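PDB 1IZ0: quinone oxidoreductase, which binds NADPH and probably uses it to reduce quinones. Local coordinates for residues A[37-42]-A[285-290]; A[101-106]-A[297-301]; A[140-144]-A[165-171]. All blocks are in the same frame, centred on the assembly; numbering follows the deposited sequence.

Contact 1 (A[37-42]-A[285-290]); sequences LNFADH and AFRALL
Two helix ends pack here in the GroES-like catalytic domain. L37 and N38 are extended (phi/psi -97/149° and -130/156°), and a helix starts at F39. Helix 282-288 enters at A285; L289 (-68/-26°) and L290 (-92/-15°) stay near helical angles. The CA atoms of F39 and L289 lie 6.1 Å apart, those of H42 and F286 6.8 Å.

L37 (m, t) points toward the second helix: its CD1 lies 3.6 Å from A285 CB and sits over one face of the F286 ring (chi1 -95°, between wells), and its CB is 3.8 Å from L289 CD2. L289 (m, t) fills the middle, its CD1 in van der Waals contact with the carbonyl N38 O at 3.6 Å. F286 CE1 reaches D41 CB at 3.7 Å.

L290 CD2 meets two rings. It forms a CH-pi contact with H42 (chi1 t), 3.6 Å from the ring centroid and 9° off the normal, and is 4.1 Å from CE2 of F39, an NADPH-binding residue.

No hydrogen bond crosses between the segments. N38 is at the N-cap position, but its side chain makes no capping bond; its backbone N donates to D41 OD2 (2.7 Å), and its OD1 bonds K297 NZ.

Helix 39-46 meets helix 282-288 beside strand 297-301, whose V298 and V300 pack on A285.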
ATOM      1  N   LEU A  37      -6.679   2.444  -5.877  1.00 19.56           N
ATOM      2  CA  LEU A  37      -7.379   2.886  -4.680  1.00 20.35           C
ATOM      3  C   LEU A  37      -6.785   2.267  -3.425  1.00 21.09           C
ATOM      4  O   LEU A  37      -6.266   1.145  -3.451  1.00 21.16           O
ATOM      5  CB  LEU A  37      -8.869   2.543  -4.780  1.00 19.20           C
ATOM      6  CG  LEU A  37      -9.614   3.201  -5.951  1.00 20.10           C
ATOM      7  CD1 LEU A  37     -11.105   2.904  -5.831  1.00 20.40           C
ATOM      8  CD2 LEU A  37      -9.381   4.703  -5.940  1.00 19.66           C
ATOM      9  N   ASN A  38      -6.865   3.009  -2.326  1.00 18.53           N
ATOM     10  CA  ASN A  38      -6.319   2.563  -1.051  1.00 21.71           C
ATOM     11  C   ASN A  38      -7.359   2.710   0.052  1.00 21.84           C
ATOM     12  O   ASN A  38      -8.273   3.525  -0.053  1.00 20.84           O
ATOM     13  CB  ASN A  38      -5.097   3.412  -0.697  1.00 22.13           C
ATOM     14  CG  ASN A  38      -4.040   3.382  -1.775  1.00 25.47           C
ATOM     15  OD1 ASN A  38      -3.271   2.424  -1.878  1.00 26.64           O
ATOM     16  ND2 ASN A  38      -4.007   4.427  -2.604  1.00 23.42           N
ATOM     17  N   PHE A  39      -7.217   1.932   1.117  1.00 22.84           N
ATOM     18  CA  PHE A  39      -8.161   2.037   2.218  1.00 23.96           C
ATOM     19  C   PHE A  39      -8.136   3.496   2.669  1.00 24.64           C
ATOM     20  O   PHE A  39      -9.158   4.062   3.070  1.00 23.98           O
ATOM     21  CB  PHE A  39      -7.753   1.109   3.364  1.00 24.32           C
ATOM     22  CG  PHE A  39      -8.774   1.030   4.467  1.00 26.56           C
ATOM     23  CD1 PHE A  39      -8.523   1.599   5.711  1.00 26.82           C
ATOM     24  CD2 PHE A  39     -10.006   0.412   4.246  1.00 27.29           C
ATOM     25  CE1 PHE A  39      -9.486   1.557   6.726  1.00 28.60           C
ATOM     26  CE2 PHE A  39     -10.976   0.364   5.248  1.00 28.66           C
ATOM     27  CZ  PHE A  39     -10.716   0.937   6.492  1.00 27.92           C
ATOM     28  N   ALA A  40      -6.957   4.106   2.566  1.00 24.20           N
ATOM     29  CA  ALA A  40      -6.772   5.499   2.944  1.00 24.23           C
ATOM     30  C   ALA A  40      -7.761   6.402   2.211  1.00 24.80           C
ATOM     31  O   ALA A  40      -8.237   7.392   2.769  1.00 24.37           O
ATOM     32  CB  ALA A  40      -5.339   5.938   2.639  1.00 23.08           C
ATOM     33  N   ASP A  41      -8.056   6.071   0.954  1.00 25.45           N
ATOM     34  CA  ASP A  41      -8.997   6.859   0.167  1.00 25.25           C
ATOM     35  C   ASP A  41     -10.383   6.739   0.792  1.00 24.97           C
ATOM     36  O   ASP A  41     -11.139   7.705   0.839  1.00 25.36           O
ATOM     37  CB  ASP A  41      -9.043   6.371  -1.287  1.00 25.78           C
ATOM     38  CG  ASP A  41      -7.746   6.631  -2.036  1.00 25.68           C
ATOM     39  OD1 ASP A  41      -7.299   7.798  -2.075  1.00 28.20           O
ATOM     40  OD2 ASP A  41      -7.176   5.671  -2.592  1.00 25.76           O
ATOM     41  N   HIS A  42     -10.713   5.548   1.272  1.00 24.16           N
ATOM     42  CA  HIS A  42     -12.010   5.337   1.898  1.00 24.86           C
ATOM     43  C   HIS A  42     -12.124   6.144   3.187  1.00 25.09           C
ATOM     44  O   HIS A  42     -13.161   6.746   3.451  1.00 24.27           O
ATOM     45  CB  HIS A  42     -12.230   3.854   2.196  1.00 22.61           C
ATOM     46  CG  HIS A  42     -13.412   3.588   3.077  1.00 25.21           C
ATOM     47  ND1 HIS A  42     -13.300   3.414   4.442  1.00 24.97           N
ATOM     48  CD2 HIS A  42     -14.732   3.483   2.792  1.00 25.29           C
ATOM     49  CE1 HIS A  42     -14.500   3.210   4.957  1.00 25.45           C
ATOM     50  NE2 HIS A  42     -15.386   3.248   3.978  1.00 25.26           N
ATOM     51  N   ALA A 285     -15.891   0.559  -7.150  1.00 21.95           N
ATOM     52  CA  ALA A 285     -14.488   0.319  -6.804  1.00 20.66           C
ATOM     53  C   ALA A 285     -14.209   0.660  -5.344  1.00 19.42           C
ATOM     54  O   ALA A 285     -13.470  -0.051  -4.668  1.00 18.79           O
ATOM     55  CB  ALA A 285     -13.576   1.130  -7.712  1.00 20.37           C
ATOM     56  N   PHE A 286     -14.794   1.752  -4.862  1.00 19.69           N
ATOM     57  CA  PHE A 286     -14.618   2.162  -3.472  1.00 20.30           C
ATOM     58  C   PHE A 286     -15.192   1.124  -2.513  1.00 22.59           C
ATOM     59  O   PHE A 286     -14.649   0.913  -1.427  1.00 22.66           O
ATOM     60  CB  PHE A 286     -15.283   3.519  -3.228  1.00 17.72           C
ATOM     61  CG  PHE A 286     -14.334   4.685  -3.351  1.00 19.48           C
ATOM     62  CD1 PHE A 286     -13.483   5.019  -2.295  1.00 18.25           C
ATOM     63  CD2 PHE A 286     -14.268   5.428  -4.528  1.00 17.48           C
ATOM     64  CE1 PHE A 286     -12.577   6.078  -2.411  1.00 17.32           C
ATOM     65  CE2 PHE A 286     -13.369   6.488  -4.654  1.00 18.25           C
ATOM     66  CZ  PHE A 286     -12.520   6.812  -3.589  1.00 17.33           C
ATOM     67  N   ARG A 287     -16.293   0.482  -2.906  1.00 22.83           N
ATOM     68  CA  ARG A 287     -16.900  -0.543  -2.058  1.00 25.39           C
ATOM     69  C   ARG A 287     -16.015  -1.787  -2.057  1.00 25.22           C
ATOM     70  O   ARG A 287     -15.938  -2.499  -1.056  1.00 24.39           O
ATOM     71  CB  ARG A 287     -18.307  -0.909  -2.551  1.00 27.78           C
ATOM     72  CG  ARG A 287     -19.372   0.170  -2.306  1.00 29.56           C
ATOM     73  CD  ARG A 287     -20.783  -0.323  -2.657  1.00 30.44           C
ATOM     74  NE  ARG A 287     -21.269   0.197  -3.938  1.00 35.06           N
ATOM     75  CZ  ARG A 287     -21.468  -0.545  -5.023  1.00 35.47           C
ATOM     76  NH1 ARG A 287     -21.224  -1.851  -4.990  1.00 37.30           N
ATOM     77  NH2 ARG A 287     -21.905   0.017  -6.144  1.00 35.10           N
ATOM     78  N   ALA A 288     -15.344  -2.041  -3.180  1.00 25.05           N
ATOM     79  CA  ALA A 288     -14.463  -3.193  -3.290  1.00 23.63           C
ATOM     80  C   ALA A 288     -13.331  -3.092  -2.272  1.00 25.61           C
ATOM     81  O   ALA A 288     -12.741  -4.101  -1.883  1.00 24.71           O
ATOM     82  CB  ALA A 288     -13.899  -3.283  -4.691  1.00 24.99           C
ATOM     83  N   LEU A 289     -13.023  -1.868  -1.849  1.00 26.23           N
ATOM     84  CA  LEU A 289     -11.981  -1.641  -0.857  1.00 27.96           C
ATOM     85  C   LEU A 289     -12.452  -2.220   0.470  1.00 29.71           C
ATOM     86  O   LEU A 289     -11.646  -2.592   1.319  1.00 30.32           O
ATOM     87  CB  LEU A 289     -11.718  -0.140  -0.683  1.00 27.36           C
ATOM     88  CG  LEU A 289     -11.053   0.600  -1.847  1.00 27.97           C
ATOM     89  CD1 LEU A 289     -11.194   2.112  -1.650  1.00 26.84           C
ATOM     90  CD2 LEU A 289      -9.583   0.184  -1.942  1.00 25.74           C
ATOM     91  N   LEU A 290     -13.770  -2.294   0.640  1.00 32.90           N
ATOM     92  CA  LEU A 290     -14.361  -2.812   1.866  1.00 36.09           C
ATOM     93  C   LEU A 290     -14.651  -4.309   1.793  1.00 37.55           C
ATOM     94  O   LEU A 290     -14.896  -4.950   2.812  1.00 37.39           O
ATOM     95  CB  LEU A 290     -15.648  -2.051   2.182  1.00 37.36           C
ATOM     96  CG  LEU A 290     -15.525  -0.523   2.177  1.00 39.52           C
ATOM     97  CD1 LEU A 290     -16.837   0.101   2.636  1.00 38.16           C
ATOM     98  CD2 LEU A 290     -14.391  -0.100   3.093  1.00 40.73           C
TER

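Contact 2 (A[101-106]-A[297-301]); sequences PEEAAA and KVVVR
This is helix-on-sheet packing in the GroES-like domain of the medium-chain dehydrogenase fold. The short helix 101-105 lies against strand 297-301 of the mixed sheet. The segment axes approach to 8.7 Å, with 133° between their N-to-C directions. CA atoms pair as E102 with V299 (6.6 Å) and A106 with K297 (5.6 Å). A106 leaves the helix at phi/psi -96/8°. The strand alternates: K297, V299 and R301 point toward the helix, V298 and V300 away.

V299 takes the t rotamer. Its CG2 is 4.0 Å from E102 O, and its CG1 is 4.3 Å from A105 CB, which points toward the strand. A106 CB packs on K297 CB at 3.3 Å.

K297 is t, p, t, t. The p turn at chi2 bends the chain beside the helix end, and its CE passes A105 O at 3.8 Å. NZ bonds N38 and forms a salt bridge with E62. It also donates to a water (2.9 Å from NZ), which gives a weak bond to A106 O (2.9 Å from the water). The K297 side chain is about 4 Å from that of A137, an NADPH-binding residue.

R301 has chi1 between wells at -131° and chi2 m. It reaches out to the first turn of the helix, its NH2 3.5 Å from P101 CG. P101 CB lies over one guanidinium face. E102 (m, p) starts sideways, and the p angle at chi2 brings its carboxylate to the guanidinium edge. There R301 NE donates to E102 OE1 in a salt bridge, at 2.9 Å and 159°.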
ATOM      1  N   PRO A 101      -0.599  -0.417 -17.351  1.00 21.55           N
ATOM      2  CA  PRO A 101      -1.057   0.696 -16.516  1.00 21.35           C
ATOM      3  C   PRO A 101      -1.637   0.194 -15.194  1.00 21.36           C
ATOM      4  O   PRO A 101      -1.457   0.827 -14.148  1.00 22.59           O
ATOM      5  CB  PRO A 101      -2.124   1.368 -17.389  1.00 22.05           C
ATOM      6  CG  PRO A 101      -1.635   1.112 -18.775  1.00 22.63           C
ATOM      7  CD  PRO A 101      -1.211  -0.347 -18.693  1.00 22.88           C
ATOM      8  N   GLU A 102      -2.337  -0.936 -15.240  1.00 20.48           N
ATOM      9  CA  GLU A 102      -2.948  -1.492 -14.035  1.00 22.07           C
ATOM     10  C   GLU A 102      -1.914  -1.950 -13.015  1.00 21.63           C
ATOM     11  O   GLU A 102      -2.033  -1.642 -11.829  1.00 19.81           O
ATOM     12  CB  GLU A 102      -3.869  -2.672 -14.370  1.00 23.15           C
ATOM     13  CG  GLU A 102      -5.109  -2.312 -15.173  1.00 25.15           C
ATOM     14  CD  GLU A 102      -4.833  -2.174 -16.657  1.00 28.44           C
ATOM     15  OE1 GLU A 102      -5.794  -1.909 -17.414  1.00 31.48           O
ATOM     16  OE2 GLU A 102      -3.664  -2.335 -17.072  1.00 27.68           O
ATOM     17  N   GLU A 103      -0.906  -2.690 -13.470  1.00 20.44           N
ATOM     18  CA  GLU A 103       0.124  -3.175 -12.561  1.00 20.32           C
ATOM     19  C   GLU A 103       0.902  -1.992 -11.982  1.00 19.92           C
ATOM     20  O   GLU A 103       1.285  -2.003 -10.808  1.00 18.88           O
ATOM     21  CB  GLU A 103       1.084  -4.129 -13.288  1.00 23.06           C
ATOM     22  CG  GLU A 103       1.862  -5.032 -12.336  1.00 25.91           C
ATOM     23  CD  GLU A 103       2.759  -6.025 -13.051  1.00 27.82           C
ATOM     24  OE1 GLU A 103       2.281  -6.694 -13.993  1.00 29.31           O
ATOM     25  OE2 GLU A 103       3.940  -6.149 -12.662  1.00 28.63           O
ATOM     26  N   ALA A 104       1.136  -0.973 -12.806  1.00 16.47           N
ATOM     27  CA  ALA A 104       1.851   0.221 -12.349  1.00 18.75           C
ATOM     28  C   ALA A 104       1.054   0.953 -11.268  1.00 17.88           C
ATOM     29  O   ALA A 104       1.624   1.472 -10.309  1.00 21.38           O
ATOM     30  CB  ALA A 104       2.120   1.170 -13.530  1.00 14.85           C
ATOM     31  N   ALA A 105      -0.266   0.986 -11.413  1.00 17.50           N
ATOM     32  CA  ALA A 105      -1.124   1.666 -10.439  1.00 17.33           C
ATOM     33  C   ALA A 105      -1.153   0.973  -9.077  1.00 17.57           C
ATOM     34  O   ALA A 105      -1.497   1.586  -8.066  1.00 18.52           O
ATOM     35  CB  ALA A 105      -2.543   1.772 -10.987  1.00 17.10           C
ATOM     36  N   ALA A 106      -0.785  -0.302  -9.051  1.00 17.67           N
ATOM     37  CA  ALA A 106      -0.791  -1.077  -7.816  1.00 18.37           C
ATOM     38  C   ALA A 106       0.577  -1.105  -7.144  1.00 18.70           C
ATOM     39  O   ALA A 106       0.773  -1.821  -6.159  1.00 18.37           O
ATOM     40  CB  ALA A 106      -1.239  -2.501  -8.113  1.00 14.60           C
ATOM     41  N   LYS A 297      -4.752  -5.314  -5.527  1.00 21.24           N
ATOM     42  CA  LYS A 297      -5.095  -3.901  -5.608  1.00 21.36           C
ATOM     43  C   LYS A 297      -6.368  -3.593  -6.385  1.00 21.51           C
ATOM     44  O   LYS A 297      -6.594  -4.153  -7.459  1.00 21.78           O
ATOM     45  CB  LYS A 297      -3.947  -3.150  -6.284  1.00 20.47           C
ATOM     46  CG  LYS A 297      -4.064  -1.644  -6.234  1.00 17.48           C
ATOM     47  CD  LYS A 297      -3.495  -1.123  -4.923  1.00 19.44           C
ATOM     48  CE  LYS A 297      -3.277   0.380  -4.975  1.00 20.75           C
ATOM     49  NZ  LYS A 297      -2.561   0.835  -3.757  1.00 23.51           N
ATOM     50  N   VAL A 298      -7.186  -2.685  -5.852  1.00 21.31           N
ATOM     51  CA  VAL A 298      -8.405  -2.264  -6.538  1.00 19.81           C
ATOM     52  C   VAL A 298      -7.955  -1.148  -7.463  1.00 19.26           C
ATOM     53  O   VAL A 298      -7.374  -0.165  -7.018  1.00 20.50           O
ATOM     54  CB  VAL A 298      -9.469  -1.688  -5.573  1.00 21.18           C
ATOM     55  CG1 VAL A 298     -10.649  -1.148  -6.379  1.00 18.33           C
ATOM     56  CG2 VAL A 298      -9.949  -2.765  -4.604  1.00 18.37           C
ATOM     57  N   VAL A 299      -8.223  -1.296  -8.751  1.00 20.45           N
ATOM     58  CA  VAL A 299      -7.802  -0.307  -9.724  1.00 18.96           C
ATOM     59  C   VAL A 299      -8.935   0.207 -10.602  1.00 20.28           C
ATOM     60  O   VAL A 299      -9.791  -0.558 -11.037  1.00 19.26           O
ATOM     61  CB  VAL A 299      -6.712  -0.902 -10.651  1.00 20.11           C
ATOM     62  CG1 VAL A 299      -6.367   0.087 -11.769  1.00 18.77           C
ATOM     63  CG2 VAL A 299      -5.473  -1.256  -9.834  1.00 17.49           C
ATOM     64  N   VAL A 300      -8.932   1.512 -10.856  1.00 20.39           N
ATOM     65  CA  VAL A 300      -9.924   2.121 -11.731  1.00 20.59           C
ATOM     66  C   VAL A 300      -9.185   2.416 -13.036  1.00 23.33           C
ATOM     67  O   VAL A 300      -8.138   3.071 -13.041  1.00 20.85           O
ATOM     68  CB  VAL A 300     -10.491   3.429 -11.141  1.00 20.54           C
ATOM     69  CG1 VAL A 300     -11.473   4.055 -12.121  1.00 18.20           C
ATOM     70  CG2 VAL A 300     -11.203   3.134  -9.813  1.00 19.17           C
ATOM     71  N   ARG A 301      -9.726   1.912 -14.139  1.00 24.14           N
ATOM     72  CA  ARG A 301      -9.118   2.084 -15.454  1.00 25.95           C
ATOM     73  C   ARG A 301      -9.925   3.077 -16.280  1.00 26.73           C
ATOM     74  O   ARG A 301     -11.147   2.950 -16.380  1.00 26.52           O
ATOM     75  CB  ARG A 301      -9.104   0.734 -16.172  1.00 29.58           C
ATOM     76  CG  ARG A 301      -7.789   0.325 -16.785  1.00 34.53           C
ATOM     77  CD  ARG A 301      -7.344   1.256 -17.890  1.00 36.26           C
ATOM     78  NE  ARG A 301      -6.276   0.638 -18.674  1.00 38.32           N
ATOM     79  CZ  ARG A 301      -5.630   1.244 -19.662  1.00 37.81           C
ATOM     80  NH1 ARG A 301      -5.938   2.491 -19.987  1.00 40.29           N
ATOM     81  NH2 ARG A 301      -4.690   0.598 -20.333  1.00 39.62           N
TER
HETATM   82  O   HOH W   1       0.183   0.383  -4.385  1.00 20.55           O

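Contact 3 (A[140-144]-A[165-171])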
ATOM      1  N   THR A 140       0.524  -8.676  -0.452  1.00 18.03           N
ATOM      2  CA  THR A 140       1.232  -9.294  -1.568  1.00 17.79           C
ATOM      3  C   THR A 140       2.515  -8.541  -1.857  1.00 18.59           C
ATOM      4  O   THR A 140       3.534  -9.145  -2.201  1.00 18.82           O
ATOM      5  CB  THR A 140       0.370  -9.321  -2.836  1.00 17.67           C
ATOM      6  OG1 THR A 140      -0.124  -8.003  -3.109  1.00 16.54           O
ATOM      7  CG2 THR A 140      -0.797 -10.288  -2.659  1.00 13.98           C
ATOM      8  N   ALA A 141       2.462  -7.219  -1.728  1.00 18.20           N
ATOM      9  CA  ALA A 141       3.643  -6.394  -1.951  1.00 17.15           C
ATOM     10  C   ALA A 141       4.661  -6.682  -0.852  1.00 17.33           C
ATOM     11  O   ALA A 141       5.850  -6.807  -1.117  1.00 17.81           O
ATOM     12  CB  ALA A 141       3.266  -4.910  -1.925  1.00 15.57           C
ATOM     13  N   ALA A 142       4.185  -6.788   0.386  1.00 18.19           N
ATOM     14  CA  ALA A 142       5.069  -7.041   1.521  1.00 18.16           C
ATOM     15  C   ALA A 142       5.821  -8.353   1.392  1.00 18.36           C
ATOM     16  O   ALA A 142       7.026  -8.415   1.659  1.00 18.55           O
ATOM     17  CB  ALA A 142       4.274  -7.023   2.822  1.00 16.16           C
ATOM     18  N   VAL A 143       5.116  -9.404   0.987  1.00 19.13           N
ATOM     19  CA  VAL A 143       5.745 -10.710   0.838  1.00 18.05           C
ATOM     20  C   VAL A 143       6.866 -10.651  -0.192  1.00 18.60           C
ATOM     21  O   VAL A 143       7.969 -11.150   0.047  1.00 17.83           O
ATOM     22  CB  VAL A 143       4.720 -11.790   0.415  1.00 18.13           C
ATOM     23  CG1 VAL A 143       5.431 -13.121   0.166  1.00 14.82           C
ATOM     24  CG2 VAL A 143       3.668 -11.962   1.511  1.00 15.50           C
ATOM     25  N   GLN A 144       6.586 -10.036  -1.336  1.00 17.39           N
ATOM     26  CA  GLN A 144       7.581  -9.930  -2.394  1.00 17.19           C
ATOM     27  C   GLN A 144       8.785  -9.097  -1.972  1.00 18.88           C
ATOM     28  O   GLN A 144       9.927  -9.466  -2.240  1.00 17.15           O
ATOM     29  CB  GLN A 144       6.959  -9.312  -3.649  1.00 18.02           C
ATOM     30  CG  GLN A 144       5.895 -10.178  -4.309  1.00 16.39           C
ATOM     31  CD  GLN A 144       5.371  -9.564  -5.590  1.00 17.64           C
ATOM     32  OE1 GLN A 144       6.097  -9.449  -6.571  1.00 18.81           O
ATOM     33  NE2 GLN A 144       4.107  -9.156  -5.583  1.00 16.93           N
ATOM     34  N   LEU A 165      -2.041 -17.562  -2.697  1.00 21.42           N
ATOM     35  CA  LEU A 165      -1.292 -16.466  -3.323  1.00 22.95           C
ATOM     36  C   LEU A 165      -0.008 -16.086  -2.572  1.00 22.08           C
ATOM     37  O   LEU A 165       1.076 -16.019  -3.163  1.00 21.21           O
ATOM     38  CB  LEU A 165      -2.181 -15.225  -3.452  1.00 23.41           C
ATOM     39  CG  LEU A 165      -2.283 -14.531  -4.810  1.00 28.96           C
ATOM     40  CD1 LEU A 165      -2.792 -13.095  -4.595  1.00 25.04           C
ATOM     41  CD2 LEU A 165      -0.931 -14.528  -5.509  1.00 25.86           C
ATOM     42  N   PRO A 166      -0.115 -15.805  -1.263  1.00 21.52           N
ATOM     43  CA  PRO A 166       1.071 -15.436  -0.480  1.00 22.18           C
ATOM     44  C   PRO A 166       2.129 -16.538  -0.524  1.00 21.58           C
ATOM     45  O   PRO A 166       3.327 -16.270  -0.617  1.00 21.31           O
ATOM     46  CB  PRO A 166       0.509 -15.251   0.929  1.00 22.41           C
ATOM     47  CG  PRO A 166      -0.906 -14.834   0.678  1.00 24.13           C
ATOM     48  CD  PRO A 166      -1.333 -15.739  -0.435  1.00 21.00           C
ATOM     49  N   LEU A 167       1.669 -17.782  -0.441  1.00 21.28           N
ATOM     50  CA  LEU A 167       2.556 -18.941  -0.473  1.00 21.49           C
ATOM     51  C   LEU A 167       3.260 -18.936  -1.834  1.00 20.46           C
ATOM     52  O   LEU A 167       4.471 -19.148  -1.932  1.00 20.46           O
ATOM     53  CB  LEU A 167       1.716 -20.216  -0.287  1.00 19.89           C
ATOM     54  CG  LEU A 167       2.212 -21.449   0.481  1.00 22.58           C
ATOM     55  CD1 LEU A 167       2.369 -22.630  -0.480  1.00 17.92           C
ATOM     56  CD2 LEU A 167       3.507 -21.141   1.217  1.00 19.52           C
ATOM     57  N   ALA A 168       2.500 -18.658  -2.886  1.00 19.17           N
ATOM     58  CA  ALA A 168       3.061 -18.616  -4.231  1.00 17.75           C
ATOM     59  C   ALA A 168       4.071 -17.482  -4.382  1.00 19.93           C
ATOM     60  O   ALA A 168       5.077 -17.619  -5.093  1.00 20.05           O
ATOM     61  CB  ALA A 168       1.950 -18.462  -5.245  1.00 15.36           C
ATOM     62  N   LEU A 169       3.815 -16.364  -3.708  1.00 19.31           N
ATOM     63  CA  LEU A 169       4.713 -15.221  -3.798  1.00 20.21           C
ATOM     64  C   LEU A 169       6.060 -15.429  -3.105  1.00 21.06           C
ATOM     65  O   LEU A 169       6.968 -14.606  -3.253  1.00 21.12           O
ATOM     66  CB  LEU A 169       4.028 -13.969  -3.242  1.00 18.24           C
ATOM     67  CG  LEU A 169       2.923 -13.447  -4.164  1.00 18.11           C
ATOM     68  CD1 LEU A 169       2.022 -12.494  -3.410  1.00 16.22           C
ATOM     69  CD2 LEU A 169       3.557 -12.776  -5.387  1.00 17.63           C
ATOM     70  N   GLY A 170       6.187 -16.517  -2.346  1.00 21.87           N
ATOM     71  CA  GLY A 170       7.443 -16.790  -1.668  1.00 22.10           C
ATOM     72  C   GLY A 170       7.385 -17.017  -0.162  1.00 23.40           C
ATOM     73  O   GLY A 170       8.415 -17.300   0.456  1.00 23.93           O
ATOM     74  N   ALA A 171       6.210 -16.897   0.446  1.00 21.57           N
ATOM     75  CA  ALA A 171       6.115 -17.104   1.892  1.00 21.50           C
ATOM     76  C   ALA A 171       6.554 -18.521   2.257  1.00 20.87           C
ATOM     77  O   ALA A 171       6.239 -19.468   1.540  1.00 19.87           O
ATOM     78  CB  ALA A 171       4.694 -16.860   2.371  1.00 17.48           C
TER
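L169 lays its side chain along helix 137-148, across T140 and Q144. Its CD1 is 3.6 Å from T140 CB, and its CD2 is 3.7 Å from Q144 CG. This packing lies in the Rossmann-like nucleotide-binding domain. It joins the helix after strand 128-131 to the helix after strand 152-157, two parallel neighbours in the sheet.

V143 (t) packs against the base of L169. Its CG1 meets L169 CB at 3.8 Å, P166 O at 3.9 Å and A171 N at 3.9 Å. V143 and A171 also both touch V153 of strand 152-157, so the pair sits on the sheet. At the other end T140 CG2 reaches L165 CD1 at 4.0 Å.

No hydrogen bond crosses the two segments. T140 OG1 bonds the carbonyls of G136 and A137, the latter an NADPH-binding residue. Q144 OE1 accepts from R270 N.

Helix 164-168 finishes in a Schellman motif, which turns the chain toward strand 173-176. G170 takes phi/psi 126/-3°. A CB at these angles would jam against the carbonyl O of L169, so glycine suits the site. The closing bonds are G170 N to L167 O at 3.2 Å and A171 N to P166 O at 3.1 Å.

Contacts 1 and 2 lie in the GroES-like catalytic domain, with centres 13 Å apart. They touch directly: N38 OD1 bonds K297 NZ (2.6 Å), and L37 N bonds V298 O (2.9 Å). Helix 282-288 precedes strand 297-301 in the chain. The segments of these two contacts alternate along the sequence, so late residues return to complete the first domain. Contact 3 belongs to the nucleotide-binding domain. Both its segments fall between 101-106 and 285-290 in sequence. Contact 3 touches neither; its centre lies about 21 Å from that of contact 1 and 18 Å from that of contact 2. NADPH-binding residues include F39 within contact 1 and A137 near contacts 2 and 3, consistent with a cofactor site between the domains.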